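Local atomic coordinates of proteasome chaperone 4 (PDB entry 2Z5B), a protein that forms a heterodimeric chaperone with IRC25 that binds proteasome precursors and promotes alpha-ring formation during assembly of the 20S proteasome. Residues Ser42-Phe47 against Tyr116-Ser121; Cys61-Ile66 against Arg95-Ala100; Ala65-Arg70 against Arg110-Cys115. All blocks are in the same frame, centred on the assembly; numbering follows the deposited sequence.

Contact 1. Residues Ser42-Phe47 against Tyr116-Ser121; sequences SLVVGF and YVTWSS
Trp119 turns the edge of its six-membered ring onto the face of Phe47, CZ2 of Trp119 over the centre of the Phe47 ring (planes at 83°, centroids 5.3 Å apart), and receives Val45 O and Gly46 CA over one of its own faces. These groups sit on a parallel pair of neighbouring strands within the mixed sheet of the chain, Ser42 to Val45 aligned with Tyr116 to Trp119. Gly46 makes a CH-pi contact, its CA 4.0 Å from the centroid of the Trp119 six-membered ring. CG of Trp119 stands anti to the backbone N (chi1 -178°), and the indole crosses the Val45 side chain at a slant, Val45 CG1 3.7 Å from Trp119 CE3. At its pyrrole end Trp119 NE1 is hydrogen-bonded to Glu125. On the same side of the sheet, Leu43 and Val117 meet helix 94-111. Val44 and Thr118 lie side by side on the other side, where Phe34 and Leu39 of the neighbouring YLR021W chain pack on them, respectively. Four backbone hydrogen bonds join the strands, among them Thr118 N to Leu43 O at 2.7 Å. Beyond the bond from Ser120 N to Val45 O, water 2 bridges the strands, accepting from Phe47 N at 2.9 Å and donating to Ser120 O at 2.7 Å.

Contact 2. Residues Cys61-Ile66 against Arg95-Ala100; sequences CYYYAI and RIRDMA
Cys61 meets the helix first through CB, 3.9 Å from Ile96 CG2, and then through its sulfur, with SG 3.7 Å from Ala100 CB. This is helix-on-sheet packing of an alpha/beta layer: the axes of strand 61-66 and helix 95-100 come within 8.5 Å at 32° between their directions. Cys61 CB points toward the helix, and SG continues anti to the backbone N (chi1 -176°), which carries it to the methyl of Ala100. The same sulfur lies 4.5 Å from Arg97 CA, a looser touch. Two residues on, Tyr63 points to the same side. Its CB is 4.0 Å from Ala100 CB, and the small alanine thus fits against both strand side chains. The Tyr63 ring lies against the helix, with Arg97 CG at its edge, near its plane, while Arg101 and Ala104 of the same helix also touch this tyrosine. Arg97 spends its guanidinium on Asp90, Asp94 and the carbonyl of Thr91, so its share here is made by CA and the aliphatic stem. The contact is apolar in character, and Trp119 of the adjoining strand touches Ile96 and Met99 beside it. Ala100 O approaches Tyr63 CB to 3.6 Å.

Contact 3. Residues Ala65-Arg70 against Arg110-Cys115; sequences AIPLMR and RFNRPC
An antiparallel strand pairing gives way here to contact between the last residues of strand 58-67, with the loop after it, and the turn that leads from helix 94-111 into strand 115-121. Ala65 and Cys115 form a hydrogen-bonded antiparallel pair: Ala65 N donates to Cys115 O at 2.9 Å, and Cys115 N donates to Ala65 O at 2.8 Å. One residue further, Ile66 packs on Pro114, Ile66 CD1 3.7 Å from Pro114 CG. Beyond them Asn112, the first residue to leave the helical conformation and one of positive phi (53°), sends CG anti to its backbone N (chi1 -169°). Its ND2 ends 3.2 Å from Pro67 CG and 3.3 Å from Arg70 NE. Asn112 ND2 and Arg70 NE are both donors as modelled, and the two side chains slide past one another, guanidinium and amide planes 55° apart. An alanine in place of Asn112 would probably leave Pro67 CG and the Arg70 stem without the amide they pack against, freeing the arginine to shift. Arg113 turns away to the carbonyls of Arg35 and Ile39. Ala65 and Pro67 touch Ser108 of helix 94-111, Cys115 touches Ile107 of that helix, and Ile66 lies against Val84 of strand 83-87.

In the fold
All three contacts belong to one alpha/beta unit, in which strand 115-121 lies between strands 41-47 and 58-67. Contact 1 is the parallel pairing on one flank of that strand; contact 3 begins the antiparallel pairing on its other flank. Between contacts 1 and 2, their centres about 9 Å apart, this second pairing continues, with Val117 N 2.7 Å from Tyr63 O and Trp119 N 3.0 Å from Cys61 O, both probable hydrogen bonds. Contact 2 sets helix 94-111 on the sheet, and contact 3, its centre about 15 Å from that of contact 2, lies where that helix ends; both share Ala65 and Ile66. The opposite sheet face, with Ser42, Tyr62 and Tyr116, meets the YLR021W chain.

Contact 1. Residues Ser42-Phe47 against Tyr116-Ser121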
# COMPACT_ATOMS: atom_id res chain seq x y z
N SER A 42 -2.20 -6.14 5.72
CA SER A 42 -2.44 -5.64 4.37
C SER A 42 -2.65 -6.85 3.47
O SER A 42 -1.87 -7.80 3.51
CB SER A 42 -1.23 -4.87 3.85
OG SER A 42 -1.02 -3.69 4.60
N LEU A 43 -3.70 -6.82 2.67
CA LEU A 43 -3.98 -7.91 1.75
C LEU A 43 -4.12 -7.37 0.36
O LEU A 43 -4.87 -6.40 0.13
CB LEU A 43 -5.24 -8.70 2.16
CG LEU A 43 -5.73 -9.77 1.17
CD1 LEU A 43 -4.73 -10.90 1.08
CD2 LEU A 43 -7.08 -10.31 1.58
N VAL A 44 -3.36 -7.94 -0.57
CA VAL A 44 -3.61 -7.70 -2.00
C VAL A 44 -4.20 -9.01 -2.54
O VAL A 44 -3.62 -10.09 -2.34
CB VAL A 44 -2.33 -7.30 -2.77
CG1 VAL A 44 -2.66 -7.00 -4.23
CG2 VAL A 44 -1.66 -6.09 -2.10
N VAL A 45 -5.37 -8.92 -3.17
CA VAL A 45 -6.06 -10.12 -3.65
C VAL A 45 -6.69 -9.88 -5.03
O VAL A 45 -7.15 -8.80 -5.33
CB VAL A 45 -7.07 -10.70 -2.61
CG1 VAL A 45 -8.16 -9.68 -2.24
CG2 VAL A 45 -7.71 -12.04 -3.11
N GLY A 46 -6.63 -10.90 -5.88
CA GLY A 46 -7.21 -10.82 -7.22
C GLY A 46 -7.32 -12.20 -7.82
O GLY A 46 -6.92 -13.18 -7.20
N PHE A 47 -7.85 -12.28 -9.03
CA PHE A 47 -7.85 -13.53 -9.77
C PHE A 47 -6.46 -13.78 -10.31
O PHE A 47 -5.65 -12.86 -10.44
CB PHE A 47 -8.90 -13.50 -10.88
CG PHE A 47 -10.31 -13.26 -10.39
CD1 PHE A 47 -10.79 -13.92 -9.26
CD2 PHE A 47 -11.16 -12.41 -11.07
CE1 PHE A 47 -12.09 -13.70 -8.80
CE2 PHE A 47 -12.46 -12.20 -10.63
CZ PHE A 47 -12.92 -12.85 -9.49
N TYR A 116 -5.79 -3.29 5.64
CA TYR A 116 -5.78 -2.61 4.37
C TYR A 116 -6.00 -3.69 3.33
O TYR A 116 -5.30 -4.71 3.33
CB TYR A 116 -4.42 -1.94 4.11
CG TYR A 116 -4.08 -0.81 5.04
CD1 TYR A 116 -3.61 -1.06 6.34
CD2 TYR A 116 -4.19 0.52 4.62
CE1 TYR A 116 -3.27 -0.02 7.19
CE2 TYR A 116 -3.84 1.56 5.47
CZ TYR A 116 -3.39 1.28 6.75
OH TYR A 116 -3.07 2.29 7.60
N VAL A 117 -6.96 -3.47 2.44
CA VAL A 117 -7.23 -4.46 1.39
C VAL A 117 -7.15 -3.83 0.00
O VAL A 117 -7.76 -2.80 -0.26
CB VAL A 117 -8.62 -5.12 1.57
CG1 VAL A 117 -9.05 -5.86 0.34
CG2 VAL A 117 -8.58 -6.09 2.72
N THR A 118 -6.39 -4.45 -0.88
CA THR A 118 -6.41 -4.07 -2.28
C THR A 118 -7.12 -5.14 -3.09
O THR A 118 -6.77 -6.31 -2.98
CB THR A 118 -4.97 -3.99 -2.83
OG1 THR A 118 -4.26 -2.93 -2.16
CG2 THR A 118 -4.99 -3.71 -4.31
N TRP A 119 -8.05 -4.72 -3.96
CA TRP A 119 -8.56 -5.63 -4.98
C TRP A 119 -7.81 -5.36 -6.29
O TRP A 119 -7.82 -4.24 -6.81
CB TRP A 119 -10.10 -5.60 -5.16
CG TRP A 119 -10.47 -6.63 -6.23
CD1 TRP A 119 -10.58 -6.41 -7.56
CD2 TRP A 119 -10.64 -8.05 -6.04
NE1 TRP A 119 -10.84 -7.59 -8.22
CE2 TRP A 119 -10.88 -8.61 -7.31
CE3 TRP A 119 -10.61 -8.90 -4.92
CZ2 TRP A 119 -11.13 -9.99 -7.50
CZ3 TRP A 119 -10.85 -10.26 -5.10
CH2 TRP A 119 -11.10 -10.79 -6.37
N SER A 120 -7.11 -6.38 -6.75
CA SER A 120 -6.29 -6.35 -7.95
C SER A 120 -7.09 -6.98 -9.09
O SER A 120 -7.47 -8.14 -9.00
CB SER A 120 -4.99 -7.16 -7.71
OG SER A 120 -4.30 -7.39 -8.94
N SER A 121 -7.30 -6.22 -10.16
CA SER A 121 -8.11 -6.66 -11.29
C SER A 121 -7.26 -7.07 -12.48
O SER A 121 -6.54 -6.25 -13.03
CB SER A 121 -9.05 -5.53 -11.73
OG SER A 121 -10.02 -5.29 -10.72
O HOH W 1 -3.25 -3.93 0.13
O HOH W 2 -8.63 -10.02 -10.63
O HOH W 3 -4.80 -9.85 -10.12

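Contact 2. Residues Cys61-Ile66 against Arg95-Ala100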
# COMPACT_ATOMS: atom_id res chain seq x y z
N CYS A 61 -9.39 -1.02 -6.09
CA CYS A 61 -9.89 -0.41 -4.86
C CYS A 61 -8.93 -0.70 -3.72
O CYS A 61 -8.36 -1.79 -3.68
CB CYS A 61 -11.28 -0.98 -4.55
SG CYS A 61 -12.10 -0.23 -3.12
N TYR A 62 -8.73 0.27 -2.82
CA TYR A 62 -7.87 0.15 -1.63
C TYR A 62 -8.76 0.53 -0.47
O TYR A 62 -9.23 1.68 -0.41
CB TYR A 62 -6.70 1.15 -1.69
CG TYR A 62 -5.56 0.92 -0.72
CD1 TYR A 62 -5.22 -0.38 -0.27
CD2 TYR A 62 -4.78 1.98 -0.28
CE1 TYR A 62 -4.15 -0.57 0.60
CE2 TYR A 62 -3.71 1.79 0.59
CZ TYR A 62 -3.38 0.51 1.01
OH TYR A 62 -2.33 0.31 1.88
N TYR A 63 -9.03 -0.42 0.41
CA TYR A 63 -10.00 -0.23 1.49
C TYR A 63 -9.35 -0.40 2.84
O TYR A 63 -8.55 -1.31 3.01
CB TYR A 63 -11.14 -1.24 1.37
CG TYR A 63 -12.48 -0.65 1.79
CD1 TYR A 63 -12.87 -0.62 3.13
CD2 TYR A 63 -13.34 -0.12 0.84
CE1 TYR A 63 -14.10 -0.04 3.50
CE2 TYR A 63 -14.56 0.43 1.20
CZ TYR A 63 -14.93 0.47 2.53
OH TYR A 63 -16.15 1.03 2.86
N TYR A 64 -9.71 0.45 3.81
CA TYR A 64 -9.17 0.39 5.16
C TYR A 64 -10.26 0.13 6.20
O TYR A 64 -11.33 0.73 6.11
CB TYR A 64 -8.51 1.74 5.48
CG TYR A 64 -7.94 1.86 6.88
CD1 TYR A 64 -6.85 1.10 7.27
CD2 TYR A 64 -8.48 2.77 7.80
CE1 TYR A 64 -6.31 1.20 8.54
CE2 TYR A 64 -7.94 2.87 9.10
CZ TYR A 64 -6.84 2.10 9.44
OH TYR A 64 -6.29 2.16 10.70
N ALA A 65 -9.98 -0.75 7.18
CA ALA A 65 -10.85 -0.91 8.36
C ALA A 65 -10.05 -1.10 9.64
O ALA A 65 -8.92 -1.56 9.62
CB ALA A 65 -11.82 -2.06 8.17
N ILE A 66 -10.67 -0.74 10.77
CA ILE A 66 -10.04 -0.82 12.07
C ILE A 66 -11.16 -0.95 13.13
O ILE A 66 -12.24 -0.37 12.95
CB ILE A 66 -9.11 0.44 12.31
CG1 ILE A 66 -8.35 0.35 13.65
CG2 ILE A 66 -9.89 1.76 12.18
CD1 ILE A 66 -7.23 1.38 13.82
N ARG A 95 -19.49 -3.72 -7.49
CA ARG A 95 -19.10 -5.14 -7.41
C ARG A 95 -17.69 -5.30 -6.83
O ARG A 95 -17.43 -6.20 -6.03
CB ARG A 95 -19.16 -5.80 -8.79
CG ARG A 95 -20.56 -5.81 -9.44
CD ARG A 95 -20.49 -6.27 -10.90
NE ARG A 95 -19.83 -5.28 -11.74
CZ ARG A 95 -19.65 -5.39 -13.06
NH1 ARG A 95 -20.07 -6.45 -13.72
NH2 ARG A 95 -19.02 -4.41 -13.71
N ILE A 96 -16.78 -4.42 -7.26
CA ILE A 96 -15.43 -4.35 -6.70
C ILE A 96 -15.45 -3.74 -5.30
O ILE A 96 -14.89 -4.33 -4.38
CB ILE A 96 -14.46 -3.58 -7.64
CG1 ILE A 96 -14.36 -4.31 -8.98
CG2 ILE A 96 -13.08 -3.43 -6.98
CD1 ILE A 96 -13.73 -3.51 -10.10
N ARG A 97 -16.10 -2.58 -5.13
CA ARG A 97 -16.20 -1.92 -3.81
C ARG A 97 -16.76 -2.80 -2.70
O ARG A 97 -16.22 -2.82 -1.57
CB ARG A 97 -17.01 -0.61 -3.87
CG ARG A 97 -16.64 0.41 -2.78
CD ARG A 97 -17.60 1.60 -2.73
NE ARG A 97 -17.83 2.14 -4.07
CZ ARG A 97 -18.94 1.97 -4.78
NH1 ARG A 97 -19.96 1.26 -4.30
NH2 ARG A 97 -19.01 2.49 -5.99
N ASP A 98 -17.86 -3.50 -3.00
CA ASP A 98 -18.47 -4.46 -2.06
C ASP A 98 -17.43 -5.45 -1.56
O ASP A 98 -17.31 -5.69 -0.36
CB ASP A 98 -19.64 -5.23 -2.69
CG ASP A 98 -20.91 -4.39 -2.80
OD1 ASP A 98 -20.90 -3.21 -2.35
OD2 ASP A 98 -21.91 -4.91 -3.35
N MET A 99 -16.68 -6.03 -2.50
CA MET A 99 -15.71 -7.06 -2.14
C MET A 99 -14.61 -6.53 -1.22
O MET A 99 -14.30 -7.16 -0.21
CB MET A 99 -15.07 -7.67 -3.40
CG MET A 99 -13.94 -8.63 -3.09
SD MET A 99 -14.48 -10.01 -2.06
CE MET A 99 -15.31 -10.92 -3.34
N ALA A 100 -14.03 -5.38 -1.60
CA ALA A 100 -12.93 -4.76 -0.85
C ALA A 100 -13.41 -4.32 0.52
O ALA A 100 -12.70 -4.49 1.52
CB ALA A 100 -12.38 -3.57 -1.62

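Contact 3. Residues Ala65-Arg70 against Arg110-Cys115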
# COMPACT_ATOMS: atom_id res chain seq x y z
N ALA A 65 -9.98 -0.75 7.18
CA ALA A 65 -10.85 -0.91 8.36
C ALA A 65 -10.05 -1.10 9.64
O ALA A 65 -8.92 -1.56 9.62
CB ALA A 65 -11.82 -2.06 8.17
N ILE A 66 -10.67 -0.74 10.77
CA ILE A 66 -10.04 -0.82 12.07
C ILE A 66 -11.16 -0.95 13.13
O ILE A 66 -12.24 -0.37 12.95
CB ILE A 66 -9.11 0.44 12.31
CG1 ILE A 66 -8.35 0.35 13.65
CG2 ILE A 66 -9.89 1.76 12.18
CD1 ILE A 66 -7.23 1.38 13.82
N PRO A 67 -10.93 -1.74 14.20
CA PRO A 67 -11.91 -1.78 15.29
C PRO A 67 -12.04 -0.38 15.88
O PRO A 67 -11.04 0.29 16.11
CB PRO A 67 -11.28 -2.74 16.30
CG PRO A 67 -10.28 -3.56 15.50
CD PRO A 67 -9.77 -2.61 14.47
N LEU A 68 -13.28 0.07 16.10
CA LEU A 68 -13.52 1.42 16.64
C LEU A 68 -13.16 1.52 18.13
O LEU A 68 -12.58 2.52 18.55
CB LEU A 68 -14.97 1.87 16.39
CG LEU A 68 -15.50 3.32 16.49
CD1 LEU A 68 -15.21 4.02 17.82
CD2 LEU A 68 -15.05 4.22 15.34
N MET A 69 -13.47 0.49 18.90
CA MET A 69 -13.36 0.55 20.37
C MET A 69 -12.22 -0.27 20.98
O MET A 69 -11.17 -0.44 20.37
CB MET A 69 -14.70 0.19 21.02
CG MET A 69 -15.83 1.19 20.74
SD MET A 69 -17.49 0.49 20.92
CE MET A 69 -17.29 -1.09 20.09
N ARG A 70 -12.45 -0.77 22.20
CA ARG A 70 -11.48 -1.53 23.01
C ARG A 70 -10.51 -0.60 23.74
O ARG A 70 -10.72 -0.26 24.91
CB ARG A 70 -10.71 -2.59 22.20
CG ARG A 70 -11.57 -3.71 21.62
CD ARG A 70 -11.66 -3.62 20.10
NE ARG A 70 -12.61 -4.58 19.55
CZ ARG A 70 -13.78 -4.26 18.99
NH1 ARG A 70 -14.16 -2.99 18.88
NH2 ARG A 70 -14.56 -5.23 18.53
N ARG A 110 -12.49 -10.20 12.33
CA ARG A 110 -12.02 -11.55 12.62
C ARG A 110 -10.77 -11.54 13.49
O ARG A 110 -10.63 -12.36 14.39
CB ARG A 110 -11.80 -12.34 11.32
CG ARG A 110 -11.42 -13.81 11.51
CD ARG A 110 -12.39 -14.56 12.43
NE ARG A 110 -12.00 -15.96 12.62
CZ ARG A 110 -11.01 -16.38 13.41
NH1 ARG A 110 -10.28 -15.51 14.09
NH2 ARG A 110 -10.75 -17.68 13.50
N PHE A 111 -9.87 -10.59 13.23
CA PHE A 111 -8.57 -10.64 13.86
C PHE A 111 -8.29 -9.49 14.81
O PHE A 111 -7.22 -9.42 15.40
CB PHE A 111 -7.47 -10.79 12.80
CG PHE A 111 -7.64 -12.03 11.98
CD1 PHE A 111 -7.37 -13.30 12.53
CD2 PHE A 111 -8.09 -11.96 10.67
CE1 PHE A 111 -7.54 -14.44 11.78
CE2 PHE A 111 -8.26 -13.10 9.91
CZ PHE A 111 -7.98 -14.35 10.46
N ASN A 112 -9.29 -8.62 14.97
CA ASN A 112 -9.24 -7.50 15.89
C ASN A 112 -8.00 -6.63 15.68
O ASN A 112 -7.28 -6.30 16.62
CB ASN A 112 -9.38 -7.99 17.34
CG ASN A 112 -9.59 -6.85 18.35
OD1 ASN A 112 -9.35 -7.01 19.54
ND2 ASN A 112 -10.05 -5.71 17.87
N ARG A 113 -7.76 -6.26 14.42
CA ARG A 113 -6.65 -5.38 14.06
C ARG A 113 -6.98 -4.57 12.82
O ARG A 113 -7.91 -4.91 12.09
CB ARG A 113 -5.39 -6.22 13.82
CG ARG A 113 -5.48 -7.18 12.66
CD ARG A 113 -4.45 -8.27 12.83
NE ARG A 113 -3.23 -7.71 13.36
CZ ARG A 113 -2.62 -8.13 14.47
NH1 ARG A 113 -1.52 -7.52 14.87
NH2 ARG A 113 -3.08 -9.17 15.14
N PRO A 114 -6.22 -3.48 12.57
CA PRO A 114 -6.53 -2.73 11.36
C PRO A 114 -6.17 -3.59 10.13
O PRO A 114 -5.36 -4.52 10.25
CB PRO A 114 -5.62 -1.49 11.45
CG PRO A 114 -5.05 -1.50 12.87
CD PRO A 114 -5.07 -2.92 13.30
N CYS A 115 -6.82 -3.29 9.00
CA CYS A 115 -6.64 -4.05 7.76
C CYS A 115 -6.72 -3.11 6.58
O CYS A 115 -7.61 -2.25 6.52
CB CYS A 115 -7.76 -5.12 7.60
SG CYS A 115 -7.53 -6.24 6.18